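Local coordinates for protein Agap007691-pb (Anopheles gambiae, PDB 5C98) that belongs to the serpin family and may inhibit serine proteases like many of its relatives, although its own function is not established, at residues Arg115-His118 / Thr124-Pro127; His167-Phe172 / Asp305-Phe310; Leu237-Leu242 / Leu327-Ser332; Arg251-Ser256 / Pro353-Ile358. All blocks are in the same frame, centred on the assembly; numbering follows the deposited sequence.

Contact 1: residues Arg115-His118 / Thr124-Pro127; sequences RLFH and TVEP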
loop_
_atom_site.group_PDB
_atom_site.type_symbol
_atom_site.label_atom_id
_atom_site.label_comp_id
_atom_site.label_asym_id
_atom_site.label_seq_id
_atom_site.Cartn_x
_atom_site.Cartn_y
_atom_site.Cartn_z
ATOM N N ARG A 115 -24.514 -12.583 1.380
ATOM C CA ARG A 115 -24.300 -13.026 0.007
ATOM C C ARG A 115 -23.017 -12.419 -0.551
ATOM O O ARG A 115 -22.183 -13.120 -1.137
ATOM C CB ARG A 115 -25.499 -12.641 -0.871
ATOM C CG ARG A 115 -25.343 -13.100 -2.332
ATOM C CD ARG A 115 -26.488 -12.638 -3.244
ATOM N NE ARG A 115 -26.582 -11.178 -3.348
ATOM C CZ ARG A 115 -25.901 -10.418 -4.210
ATOM N NH1 ARG A 115 -25.070 -10.972 -5.079
ATOM N NH2 ARG A 115 -26.072 -9.098 -4.226
ATOM N N LEU A 116 -22.840 -11.114 -0.367
ATOM C CA LEU A 116 -21.709 -10.433 -0.969
ATOM C C LEU A 116 -20.401 -10.803 -0.271
ATOM O O LEU A 116 -19.397 -11.089 -0.934
ATOM C CB LEU A 116 -21.935 -8.920 -0.941
ATOM C CG LEU A 116 -22.971 -8.411 -1.920
ATOM C CD1 LEU A 116 -23.255 -6.955 -1.606
ATOM C CD2 LEU A 116 -22.471 -8.579 -3.339
ATOM N N PHE A 117 -20.394 -10.810 1.059
ATOM C CA PHE A 117 -19.141 -10.953 1.788
ATOM C C PHE A 117 -18.770 -12.398 2.054
ATOM O O PHE A 117 -17.584 -12.679 2.260
ATOM C CB PHE A 117 -19.183 -10.122 3.075
ATOM C CG PHE A 117 -18.911 -8.659 2.855
ATOM C CD1 PHE A 117 -19.824 -7.837 2.197
ATOM C CD2 PHE A 117 -17.722 -8.086 3.286
ATOM C CE1 PHE A 117 -19.562 -6.498 1.991
ATOM C CE2 PHE A 117 -17.461 -6.731 3.072
ATOM C CZ PHE A 117 -18.377 -5.947 2.415
ATOM N N HIS A 118 -19.732 -13.317 2.054
ATOM C CA HIS A 118 -19.423 -14.728 2.268
ATOM C C HIS A 118 -19.335 -15.512 0.982
ATOM O O HIS A 118 -18.649 -16.539 0.947
ATOM C CB HIS A 118 -20.469 -15.408 3.157
ATOM C CG HIS A 118 -20.541 -14.857 4.542
ATOM N ND1 HIS A 118 -21.611 -15.093 5.378
ATOM C CD2 HIS A 118 -19.673 -14.098 5.248
ATOM C CE1 HIS A 118 -21.406 -14.486 6.533
ATOM N NE2 HIS A 118 -20.237 -13.874 6.479
ATOM N N THR A 124 -12.510 -12.305 3.874
ATOM C CA THR A 124 -12.886 -13.114 5.023
ATOM C C THR A 124 -13.528 -12.209 6.064
ATOM O O THR A 124 -13.001 -11.138 6.380
ATOM C CB THR A 124 -11.665 -13.851 5.593
ATOM O OG1 THR A 124 -11.240 -14.860 4.653
ATOM C CG2 THR A 124 -12.031 -14.564 6.879
ATOM N N VAL A 125 -14.695 -12.612 6.540
ATOM C CA VAL A 125 -15.408 -11.922 7.610
ATOM C C VAL A 125 -15.381 -12.822 8.831
ATOM O O VAL A 125 -15.747 -14.003 8.747
ATOM C CB VAL A 125 -16.862 -11.626 7.201
ATOM C CG1 VAL A 125 -17.617 -10.933 8.318
ATOM C CG2 VAL A 125 -16.913 -10.785 5.947
ATOM N N GLU A 126 -14.970 -12.275 9.970
ATOM C CA GLU A 126 -15.023 -13.010 11.228
ATOM C C GLU A 126 -15.895 -12.278 12.237
ATOM O O GLU A 126 -15.615 -11.110 12.561
ATOM C CB GLU A 126 -13.632 -13.221 11.810
ATOM C CG GLU A 126 -13.665 -14.137 13.021
ATOM C CD GLU A 126 -12.311 -14.717 13.390
ATOM O OE1 GLU A 126 -11.419 -14.776 12.510
ATOM O OE2 GLU A 126 -12.140 -15.125 14.562
ATOM N N PRO A 127 -16.964 -12.903 12.739
ATOM C CA PRO A 127 -17.696 -12.319 13.872
ATOM C C PRO A 127 -16.887 -12.467 15.148
ATOM O O PRO A 127 -16.379 -13.545 15.453
ATOM C CB PRO A 127 -18.980 -13.149 13.939
ATOM C CG PRO A 127 -19.003 -13.983 12.723
ATOM C CD PRO A 127 -17.595 -14.146 12.278
#

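Contact 2: residues His167-Phe172 / Asp305-Phe310; sequences HKLMLF and DDLHVF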
loop_
_atom_site.group_PDB
_atom_site.type_symbol
_atom_site.label_atom_id
_atom_site.label_comp_id
_atom_site.label_asym_id
_atom_site.label_seq_id
_atom_site.Cartn_x
_atom_site.Cartn_y
_atom_site.Cartn_z
ATOM N N HIS A 167 -17.658 -0.609 18.782
ATOM C CA HIS A 167 -17.645 -0.720 17.330
ATOM C C HIS A 167 -18.441 -1.931 16.866
ATOM O O HIS A 167 -18.514 -2.951 17.553
ATOM C CB HIS A 167 -16.210 -0.899 16.858
ATOM C CG HIS A 167 -15.361 0.311 17.045
ATOM N ND1 HIS A 167 -15.883 1.562 17.292
ATOM C CD2 HIS A 167 -14.017 0.466 16.979
ATOM C CE1 HIS A 167 -14.893 2.437 17.384
ATOM N NE2 HIS A 167 -13.752 1.796 17.207
ATOM N N LYS A 168 -19.047 -1.806 15.671
ATOM C CA LYS A 168 -19.784 -2.899 15.042
ATOM C C LYS A 168 -19.107 -3.480 13.815
ATOM O O LYS A 168 -19.405 -4.623 13.465
ATOM C CB LYS A 168 -21.181 -2.430 14.613
ATOM C CG LYS A 168 -22.060 -1.926 15.758
ATOM C CD LYS A 168 -23.422 -1.490 15.222
ATOM C CE LYS A 168 -24.078 -0.452 16.103
ATOM N NZ LYS A 168 -24.447 -1.006 17.421
ATOM N N LEU A 169 -18.209 -2.730 13.158
ATOM C CA LEU A 169 -17.739 -3.079 11.820
ATOM C C LEU A 169 -16.365 -2.472 11.613
ATOM O O LEU A 169 -16.214 -1.249 11.709
ATOM C CB LEU A 169 -18.686 -2.505 10.774
ATOM C CG LEU A 169 -18.322 -2.747 9.320
ATOM C CD1 LEU A 169 -18.479 -4.228 8.948
ATOM C CD2 LEU A 169 -19.222 -1.902 8.405
ATOM N N MET A 170 -15.374 -3.301 11.272
ATOM C CA MET A 170 -14.026 -2.815 11.022
ATOM C C MET A 170 -13.412 -3.558 9.855
ATOM O O MET A 170 -13.715 -4.730 9.618
ATOM C CB MET A 170 -13.121 -3.033 12.224
ATOM C CG MET A 170 -13.675 -2.398 13.496
ATOM S SD MET A 170 -12.446 -2.292 14.811
ATOM C CE MET A 170 -11.476 -0.928 14.219
ATOM N N LEU A 171 -12.562 -2.848 9.113
ATOM C CA LEU A 171 -11.974 -3.348 7.883
ATOM C C LEU A 171 -10.459 -3.302 7.991
ATOM O O LEU A 171 -9.904 -2.388 8.608
ATOM C CB LEU A 171 -12.411 -2.473 6.688
ATOM C CG LEU A 171 -11.904 -2.860 5.295
ATOM C CD1 LEU A 171 -12.375 -4.260 4.888
ATOM C CD2 LEU A 171 -12.385 -1.803 4.315
ATOM N N PHE A 172 -9.780 -4.276 7.384
ATOM C CA PHE A 172 -8.331 -4.390 7.385
ATOM C C PHE A 172 -7.835 -4.741 5.995
ATOM O O PHE A 172 -8.487 -5.497 5.277
ATOM C CB PHE A 172 -7.884 -5.429 8.422
ATOM C CG PHE A 172 -8.440 -5.130 9.770
ATOM C CD1 PHE A 172 -7.745 -4.309 10.650
ATOM C CD2 PHE A 172 -9.679 -5.593 10.147
ATOM C CE1 PHE A 172 -8.300 -3.993 11.877
ATOM C CE2 PHE A 172 -10.226 -5.256 11.353
ATOM C CZ PHE A 172 -9.536 -4.469 12.221
ATOM N N ASP A 305 -23.831 7.218 9.212
ATOM C CA ASP A 305 -24.293 5.836 9.353
ATOM C C ASP A 305 -25.053 5.466 8.092
ATOM O O ASP A 305 -26.245 5.734 7.955
ATOM C CB ASP A 305 -25.141 5.677 10.606
ATOM C CG ASP A 305 -24.332 5.909 11.868
ATOM O OD1 ASP A 305 -23.369 5.154 12.092
ATOM O OD2 ASP A 305 -24.647 6.853 12.625
ATOM N N ASP A 306 -24.340 4.837 7.146
ATOM C CA ASP A 306 -24.857 4.674 5.804
ATOM C C ASP A 306 -24.725 3.271 5.225
ATOM O O ASP A 306 -25.236 3.045 4.127
ATOM C CB ASP A 306 -24.185 5.685 4.852
ATOM C CG ASP A 306 -25.128 6.216 3.767
ATOM O OD1 ASP A 306 -26.347 6.393 4.018
ATOM O OD2 ASP A 306 -24.638 6.470 2.639
ATOM N N LEU A 307 -24.127 2.314 5.926
ATOM C CA LEU A 307 -23.930 0.963 5.387
ATOM C C LEU A 307 -24.941 -0.022 5.945
ATOM O O LEU A 307 -25.117 -0.131 7.167
ATOM C CB LEU A 307 -22.534 0.438 5.706
ATOM C CG LEU A 307 -21.390 1.353 5.283
ATOM C CD1 LEU A 307 -20.019 0.760 5.598
ATOM C CD2 LEU A 307 -21.497 1.684 3.805
ATOM N N HIS A 308 -25.574 -0.763 5.049
ATOM C CA HIS A 308 -26.557 -1.775 5.430
ATOM C C HIS A 308 -25.844 -3.107 5.588
ATOM O O HIS A 308 -25.636 -3.841 4.631
ATOM C CB HIS A 308 -27.664 -1.872 4.397
ATOM C CG HIS A 308 -28.746 -2.827 4.771
ATOM N ND1 HIS A 308 -29.542 -3.445 3.836
ATOM C CD2 HIS A 308 -29.165 -3.273 5.978
ATOM C CE1 HIS A 308 -30.400 -4.237 4.448
ATOM N NE2 HIS A 308 -30.192 -4.151 5.749
ATOM N N VAL A 309 -25.448 -3.406 6.824
ATOM C CA VAL A 309 -24.719 -4.620 7.150
ATOM C C VAL A 309 -25.566 -5.583 7.964
ATOM O O VAL A 309 -25.502 -6.797 7.753
ATOM C CB VAL A 309 -23.445 -4.255 7.920
ATOM C CG1 VAL A 309 -22.736 -5.503 8.460
ATOM C CG2 VAL A 309 -22.548 -3.421 7.037
ATOM N N PHE A 310 -26.344 -5.061 8.903
ATOM C CA PHE A 310 -27.039 -5.876 9.890
ATOM C C PHE A 310 -28.533 -6.011 9.606
ATOM O O PHE A 310 -29.158 -5.196 8.924
ATOM C CB PHE A 310 -26.806 -5.269 11.267
ATOM C CG PHE A 310 -25.356 -5.225 11.646
ATOM C CD1 PHE A 310 -24.695 -6.393 11.964
ATOM C CD2 PHE A 310 -24.630 -4.047 11.614
ATOM C CE1 PHE A 310 -23.362 -6.398 12.271
ATOM C CE2 PHE A 310 -23.295 -4.047 11.931
ATOM C CZ PHE A 310 -22.660 -5.223 12.257
#

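Contact 3: residues Leu237-Leu242 / Leu327-Ser332; sequences LSMLVL and LAVSES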
loop_
_atom_site.group_PDB
_atom_site.type_symbol
_atom_site.label_atom_id
_atom_site.label_comp_id
_atom_site.label_asym_id
_atom_site.label_seq_id
_atom_site.Cartn_x
_atom_site.Cartn_y
_atom_site.Cartn_z
ATOM N N LEU A 237 6.118 -7.385 -11.782
ATOM C CA LEU A 237 6.209 -6.168 -10.984
ATOM C C LEU A 237 7.588 -5.537 -11.079
ATOM O O LEU A 237 8.580 -6.206 -11.369
ATOM C CB LEU A 237 5.952 -6.460 -9.509
ATOM C CG LEU A 237 4.641 -7.167 -9.205
ATOM C CD1 LEU A 237 4.522 -7.367 -7.697
ATOM C CD2 LEU A 237 3.418 -6.427 -9.714
ATOM N N SER A 238 7.649 -4.241 -10.795
ATOM C CA SER A 238 8.925 -3.535 -10.789
ATOM C C SER A 238 8.840 -2.389 -9.809
ATOM O O SER A 238 7.757 -1.888 -9.554
ATOM C CB SER A 238 9.243 -3.032 -12.198
ATOM O OG SER A 238 10.590 -2.583 -12.271
ATOM N N MET A 239 9.985 -1.986 -9.265
ATOM C CA MET A 239 10.052 -0.945 -8.250
ATOM C C MET A 239 10.750 0.269 -8.845
ATOM O O MET A 239 11.956 0.232 -9.091
ATOM C CB MET A 239 10.825 -1.433 -7.031
ATOM C CG MET A 239 10.965 -0.385 -5.949
ATOM S SD MET A 239 11.775 -0.927 -4.438
ATOM C CE MET A 239 13.428 -1.272 -5.028
ATOM N N LEU A 240 10.001 1.341 -9.028
ATOM C CA LEU A 240 10.585 2.599 -9.455
ATOM C C LEU A 240 11.121 3.315 -8.228
ATOM O O LEU A 240 10.413 3.484 -7.234
ATOM C CB LEU A 240 9.511 3.426 -10.155
ATOM C CG LEU A 240 9.937 4.602 -11.030
ATOM C CD1 LEU A 240 10.673 4.144 -12.257
ATOM C CD2 LEU A 240 8.720 5.429 -11.403
ATOM N N VAL A 241 12.386 3.720 -8.293
ATOM C CA VAL A 241 13.037 4.406 -7.188
ATOM C C VAL A 241 13.358 5.810 -7.652
ATOM O O VAL A 241 14.015 5.992 -8.687
ATOM C CB VAL A 241 14.308 3.702 -6.710
ATOM C CG1 VAL A 241 14.893 4.421 -5.508
ATOM C CG2 VAL A 241 14.018 2.251 -6.362
ATOM N N LEU A 242 12.891 6.791 -6.903
ATOM C CA LEU A 242 13.107 8.209 -7.200
ATOM C C LEU A 242 14.050 8.762 -6.143
ATOM O O LEU A 242 13.694 8.837 -4.955
ATOM C CB LEU A 242 11.793 8.980 -7.195
ATOM C CG LEU A 242 10.641 8.404 -8.007
ATOM C CD1 LEU A 242 9.455 9.375 -7.997
ATOM C CD2 LEU A 242 11.060 8.082 -9.411
ATOM N N LEU A 327 7.335 -4.522 2.324
ATOM C CA LEU A 327 8.240 -4.624 1.186
ATOM C C LEU A 327 9.642 -4.831 1.734
ATOM O O LEU A 327 10.016 -4.194 2.713
ATOM C CB LEU A 327 8.235 -3.319 0.376
ATOM C CG LEU A 327 9.304 -3.196 -0.710
ATOM C CD1 LEU A 327 9.068 -4.187 -1.866
ATOM C CD2 LEU A 327 9.335 -1.798 -1.243
ATOM N N ALA A 328 10.433 -5.699 1.096
ATOM C CA ALA A 328 11.850 -5.831 1.431
ATOM C C ALA A 328 12.652 -6.036 0.147
ATOM O O ALA A 328 12.105 -6.452 -0.880
ATOM C CB ALA A 328 12.060 -6.965 2.417
ATOM N N VAL A 329 13.931 -5.657 0.173
ATOM C CA VAL A 329 14.833 -5.967 -0.934
ATOM C C VAL A 329 16.044 -6.732 -0.405
ATOM O O VAL A 329 16.383 -6.646 0.775
ATOM C CB VAL A 329 15.263 -4.734 -1.761
ATOM C CG1 VAL A 329 14.076 -4.134 -2.505
ATOM C CG2 VAL A 329 15.941 -3.693 -0.876
ATOM N N SER A 330 16.661 -7.525 -1.275
ATOM C CA SER A 330 17.778 -8.374 -0.871
ATOM C C SER A 330 18.581 -8.751 -2.113
ATOM O O SER A 330 18.253 -8.351 -3.232
ATOM C CB SER A 330 17.253 -9.617 -0.135
ATOM O OG SER A 330 18.311 -10.364 0.447
ATOM N N GLU A 331 19.650 -9.526 -1.906
ATOM C CA GLU A 331 20.553 -9.897 -2.986
ATOM C C GLU A 331 20.020 -11.091 -3.786
ATOM O O GLU A 331 19.155 -11.844 -3.334
ATOM C CB GLU A 331 21.938 -10.233 -2.400
ATOM C CG GLU A 331 22.628 -9.059 -1.685
ATOM C CD GLU A 331 22.433 -9.068 -0.182
ATOM O OE1 GLU A 331 21.454 -9.684 0.287
ATOM O OE2 GLU A 331 23.270 -8.477 0.539
ATOM N N SER A 332 20.565 -11.276 -4.989
ATOM C CA SER A 332 20.172 -12.385 -5.851
ATOM C C SER A 332 21.279 -13.426 -5.949
ATOM O O SER A 332 22.464 -13.125 -5.776
ATOM C CB SER A 332 19.772 -11.907 -7.252
ATOM O OG SER A 332 20.321 -12.734 -8.278
#

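Contact 4: residues Arg251-Ser256 / Pro353-Ile358; sequences RQIVNS and PFMFLI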
loop_
_atom_site.group_PDB
_atom_site.type_symbol
_atom_site.label_atom_id
_atom_site.label_comp_id
_atom_site.label_asym_id
_atom_site.label_seq_id
_atom_site.Cartn_x
_atom_site.Cartn_y
_atom_site.Cartn_z
ATOM N N ARG A 251 10.728 15.653 0.286
ATOM C CA ARG A 251 9.370 16.191 0.350
ATOM C C ARG A 251 9.000 16.920 -0.933
ATOM O O ARG A 251 7.830 16.897 -1.352
ATOM C CB ARG A 251 9.239 17.143 1.526
ATOM C CG ARG A 251 7.841 17.614 1.808
ATOM C CD ARG A 251 7.847 18.562 3.000
ATOM N NE ARG A 251 8.580 19.789 2.686
ATOM C CZ ARG A 251 9.864 20.011 2.958
ATOM N NH1 ARG A 251 10.604 19.098 3.572
ATOM N NH2 ARG A 251 10.414 21.163 2.610
ATOM N N GLN A 252 9.971 17.568 -1.582
ATOM C CA GLN A 252 9.662 18.262 -2.827
ATOM C C GLN A 252 9.247 17.285 -3.924
ATOM O O GLN A 252 8.326 17.559 -4.698
ATOM C CB GLN A 252 10.868 19.084 -3.282
ATOM C CG GLN A 252 10.571 19.982 -4.461
ATOM C CD GLN A 252 11.807 20.684 -4.985
ATOM O OE1 GLN A 252 12.631 21.182 -4.215
ATOM N NE2 GLN A 252 11.945 20.722 -6.303
ATOM N N ILE A 253 9.920 16.141 -4.020
ATOM C CA ILE A 253 9.545 15.138 -5.009
ATOM C C ILE A 253 8.172 14.574 -4.679
ATOM O O ILE A 253 7.313 14.426 -5.548
ATOM C CB ILE A 253 10.608 14.017 -5.051
ATOM C CG1 ILE A 253 11.852 14.415 -5.867
ATOM C CG2 ILE A 253 10.051 12.735 -5.687
ATOM C CD1 ILE A 253 12.625 15.589 -5.390
ATOM N N VAL A 254 7.954 14.216 -3.417
ATOM C CA VAL A 254 6.705 13.583 -3.026
ATOM C C VAL A 254 5.536 14.518 -3.304
ATOM O O VAL A 254 4.496 14.095 -3.818
ATOM C CB VAL A 254 6.737 13.227 -1.533
ATOM C CG1 VAL A 254 5.323 12.801 -1.034
ATOM C CG2 VAL A 254 7.730 12.142 -1.271
ATOM N N ASN A 255 5.699 15.811 -3.002
ATOM C CA ASN A 255 4.586 16.725 -3.206
ATOM C C ASN A 255 4.416 17.109 -4.668
ATOM O O ASN A 255 3.306 17.446 -5.104
ATOM C CB ASN A 255 4.770 17.955 -2.339
ATOM C CG ASN A 255 4.362 17.698 -0.922
ATOM O OD1 ASN A 255 3.388 16.986 -0.674
ATOM N ND2 ASN A 255 5.096 18.270 0.020
ATOM N N SER A 256 5.476 17.057 -5.448
ATOM C CA SER A 256 5.435 17.474 -6.845
ATOM C C SER A 256 4.855 16.415 -7.772
ATOM O O SER A 256 4.228 16.757 -8.783
ATOM C CB SER A 256 6.850 17.800 -7.324
ATOM O OG SER A 256 7.372 18.981 -6.729
ATOM N N PRO A 353 17.365 9.858 1.470
ATOM C CA PRO A 353 15.967 9.419 1.421
ATOM C C PRO A 353 15.413 9.378 0.018
ATOM O O PRO A 353 15.653 10.276 -0.800
ATOM C CB PRO A 353 15.240 10.458 2.275
ATOM C CG PRO A 353 16.305 10.842 3.292
ATOM C CD PRO A 353 17.583 10.877 2.517
ATOM N N PHE A 354 14.629 8.339 -0.251
ATOM C CA PHE A 354 14.079 8.136 -1.575
ATOM C C PHE A 354 12.635 7.671 -1.468
ATOM O O PHE A 354 12.186 7.186 -0.420
ATOM C CB PHE A 354 14.927 7.137 -2.387
ATOM C CG PHE A 354 15.077 5.767 -1.755
ATOM C CD1 PHE A 354 14.142 4.779 -1.934
ATOM C CD2 PHE A 354 16.196 5.478 -0.998
ATOM C CE1 PHE A 354 14.334 3.511 -1.339
ATOM C CE2 PHE A 354 16.398 4.233 -0.403
ATOM C CZ PHE A 354 15.472 3.245 -0.590
ATOM N N MET A 355 11.915 7.841 -2.565
ATOM C CA MET A 355 10.556 7.355 -2.731
ATOM C C MET A 355 10.586 6.134 -3.649
ATOM O O MET A 355 11.427 6.030 -4.552
ATOM C CB MET A 355 9.679 8.459 -3.361
ATOM C CG MET A 355 8.260 8.055 -3.729
ATOM S SD MET A 355 7.431 9.551 -4.367
ATOM C CE MET A 355 5.818 8.859 -4.718
ATOM N N PHE A 356 9.659 5.204 -3.418
ATOM C CA PHE A 356 9.532 4.043 -4.280
ATOM C C PHE A 356 8.079 3.834 -4.677
ATOM O O PHE A 356 7.153 4.188 -3.946
ATOM C CB PHE A 356 10.117 2.776 -3.617
ATOM C CG PHE A 356 9.458 2.391 -2.339
ATOM C CD1 PHE A 356 8.296 1.651 -2.329
ATOM C CD2 PHE A 356 10.033 2.753 -1.130
ATOM C CE1 PHE A 356 7.689 1.301 -1.106
ATOM C CE2 PHE A 356 9.447 2.395 0.073
ATOM C CZ PHE A 356 8.281 1.683 0.088
ATOM N N LEU A 357 7.879 3.260 -5.857
ATOM C CA LEU A 357 6.556 2.917 -6.379
ATOM C C LEU A 357 6.627 1.504 -6.924
ATOM O O LEU A 357 7.458 1.218 -7.794
ATOM C CB LEU A 357 6.108 3.867 -7.499
ATOM C CG LEU A 357 6.065 5.333 -7.089
ATOM C CD1 LEU A 357 7.415 6.007 -7.380
ATOM C CD2 LEU A 357 4.983 6.019 -7.824
ATOM N N ILE A 358 5.778 0.616 -6.412
ATOM C CA ILE A 358 5.698 -0.742 -6.920
ATOM C C ILE A 358 4.608 -0.761 -7.972
ATOM O O ILE A 358 3.448 -0.437 -7.675
ATOM C CB ILE A 358 5.355 -1.744 -5.803
ATOM C CG1 ILE A 358 6.306 -1.565 -4.617
ATOM C CG2 ILE A 358 5.318 -3.181 -6.341
ATOM C CD1 ILE A 358 7.785 -1.836 -4.966
#

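Contact 1: residues Arg115-His118 / Thr124-Pro127
Phe117 and His118 of helix 111-119 meet Val125 of strand 124-128 within the beta-alpha-beta unit of the serpin main sheet, where strand 95-104 runs through this helix into a parallel edge strand. Only five residues separate the two segments, and the CA atoms of Phe117 and Val125 come within 7.0 Å. Val125 is the one residue of 124-127 that touches the helix, and it presents two different atoms. Its CG2 methyl lies 3.7 Å from CB of Phe117 and 3.9 Å from CD2 of the same residue, so it meets the base of the side chain and the near rim of the ring, close to the ring plane, and not a face. That methyl is put there by chi1 of 179°, which sets CG1 anti to the backbone N and turns CG2 opposite the carbonyl carbon. The branch carbon CB of Val125 meets the imidazole instead, 4.1 Å from NE2 of His118, again at the edge and near its plane. The two parts differ in burial: Phe117 is sealed in the interior, whereas His118 lies at the exposed margin. Beyond the contact, Phe117 stacks on Phe113 of its own helix and meets Phe53 with ring planes at about 50°. Val125 also packs on Val101 and Val103 of strand 95-104, with which 124-128 is hydrogen-bonded, while Thr124 and Glu126 turn to helix 133-146.

Contact 2: residues His167-Phe172 / Asp305-Phe310
The phenyl ring of Phe310 is met at its edge by Lys168 and on one face by its own chain neighbour Val309. The carbonyl oxygen of Lys168 lies in the ring plane, with O 3.5 Å from CZ of Phe310, an approach that sets a partly negative atom against the electropositive hydrogen rim. The aliphatic start of the lysine closes on the same part of the ring: CB of Lys168 is 3.8 Å from CE2 of Phe310. Over the ring centre sits CG1 of Val309, 3.7 Å above the plane. With CG anti to its carbonyl carbon (chi1 -60°), the lysine lets its CD pass CE2 of Phe310 before the amino end leads away from the 305-310 loop.

A second patch is purely aliphatic. CD2 of Leu169 is 3.9 Å from CD1 of Leu307 and equally 3.9 Å from CG2 of Val309, so one methyl of the strand meets the ends of two loop side chains. The leucine approaches Leu307 at about a right angle. Val309 therefore serves both patches, one methyl on the phenyl face and the other on Leu169.

Leu169 begins strand 169-177, and the side-chain oxygen OD1 of Asn319 holds the backbone N of both Lys168 and Leu169. Leu107 packs on both Lys168 and Phe310. The chemistry is dispersion between hydrocarbon groups, buried except for Lys168, plus one carbonyl directed at a ring edge: the loop before strand 320-328 is joined to the start of its parallel neighbour by shape, without charge pairing.

Contact 3: residues Leu237-Leu242 / Leu327-Ser332
Met239 makes a buried, wholly apolar contact with Leu327 and Val329, joining strand 237-244 to the end of strand 320-328 and the chain that leaves it. The segments are not paired through their backbones: their closest CA atoms, those of Met239 and Val329, are 10.1 Å apart, and one long side chain spans the gap. Met239 starts out straight, with CG anti to the backbone N (chi1 178°), and then bends at its last torsion (chi3 65°). The bend gives its two terminal atoms separate partners. The sulfur SD lies 4.1 Å from CD2 of Leu327, while the methyl CE reaches CG1 of Val329 at 3.9 Å, the two side chains of this second pair crossing at about a right angle. Leu327 and Val329 lie on the same side of their chain, with Ala328 between them turned elsewhere, so the methionine tip is received by alternate residues.

Phe356 of strand 354-360 packs on both Met239 and Leu327, and Val329 also rests on Leu278 and Phe281 of strand 270-287. Farther along, Glu331 pairs with Lys280, to which Ser330 OG is also hydrogen-bonded. In serpins, the segment after this strand leads into the reactive centre loop, whose residues 335-343 are not modelled. The arrangement is that of the serpin core where the main sheet meets the second sheet, at the end of the main sheet where the loop departs.

Contact 4: residues Arg251-Ser256 / Pro353-Ile358
Segment 251-256, on helix 250-256, meets segment 353-358, which lies on strand 354-360, with the CA atoms of Val254 and Met355 closest, 7.3 Å apart, too wide for backbone pairing, so side chains alone bridge the two. In the helix, Ser256 N bonds to O of Gln252 at 3.0 Å, closing the last turn.

Met355 is the strand's sole contributor. It is extended throughout, with chi1 174° carrying CG anti to the backbone N, so the chain stretches from the strand toward the helix and the sulfur becomes the touching atom. SD of Met355 lies 4.0 Å from CG2 of Val254 and 4.3 Å from CG2 of Ile253, a methyl from each of two consecutive helix residues. All three residues are buried.

Phe29 of helix 15-32 packs on both Val254 and Met355, so the sulfur contact sits where two helices cover the sheet. Strand 354-360 runs between strands 237-244 and 366-372; Ile253 also reaches Pro244 of the former, and Met355 touches Val369 of the latter.

The four contacts form two groups on opposite sides of the chain's centre. Contacts 1 and 2, with centres 12 Å apart, lie around one end of the serpin main sheet, where strands 124-128, 95-104 and 169-177 follow in order. Contacts 3 and 4, centres 15 Å apart, lie on neighbouring antiparallel strands of the second sheet, 237-244 for contact 3 and 354-360 for contact 4; Leu327 CD2 also packs 3.5 Å from Phe356 CE1. Along the chain, contact 1 closes before the others open, whereas the segments of contacts 2, 3 and 4 interleave. Contacts 2 and 3, centres 36 Å apart, reach the neighbouring parallel strands 169-177 and 320-328, between which inhibitory serpins insert their cleaved loop.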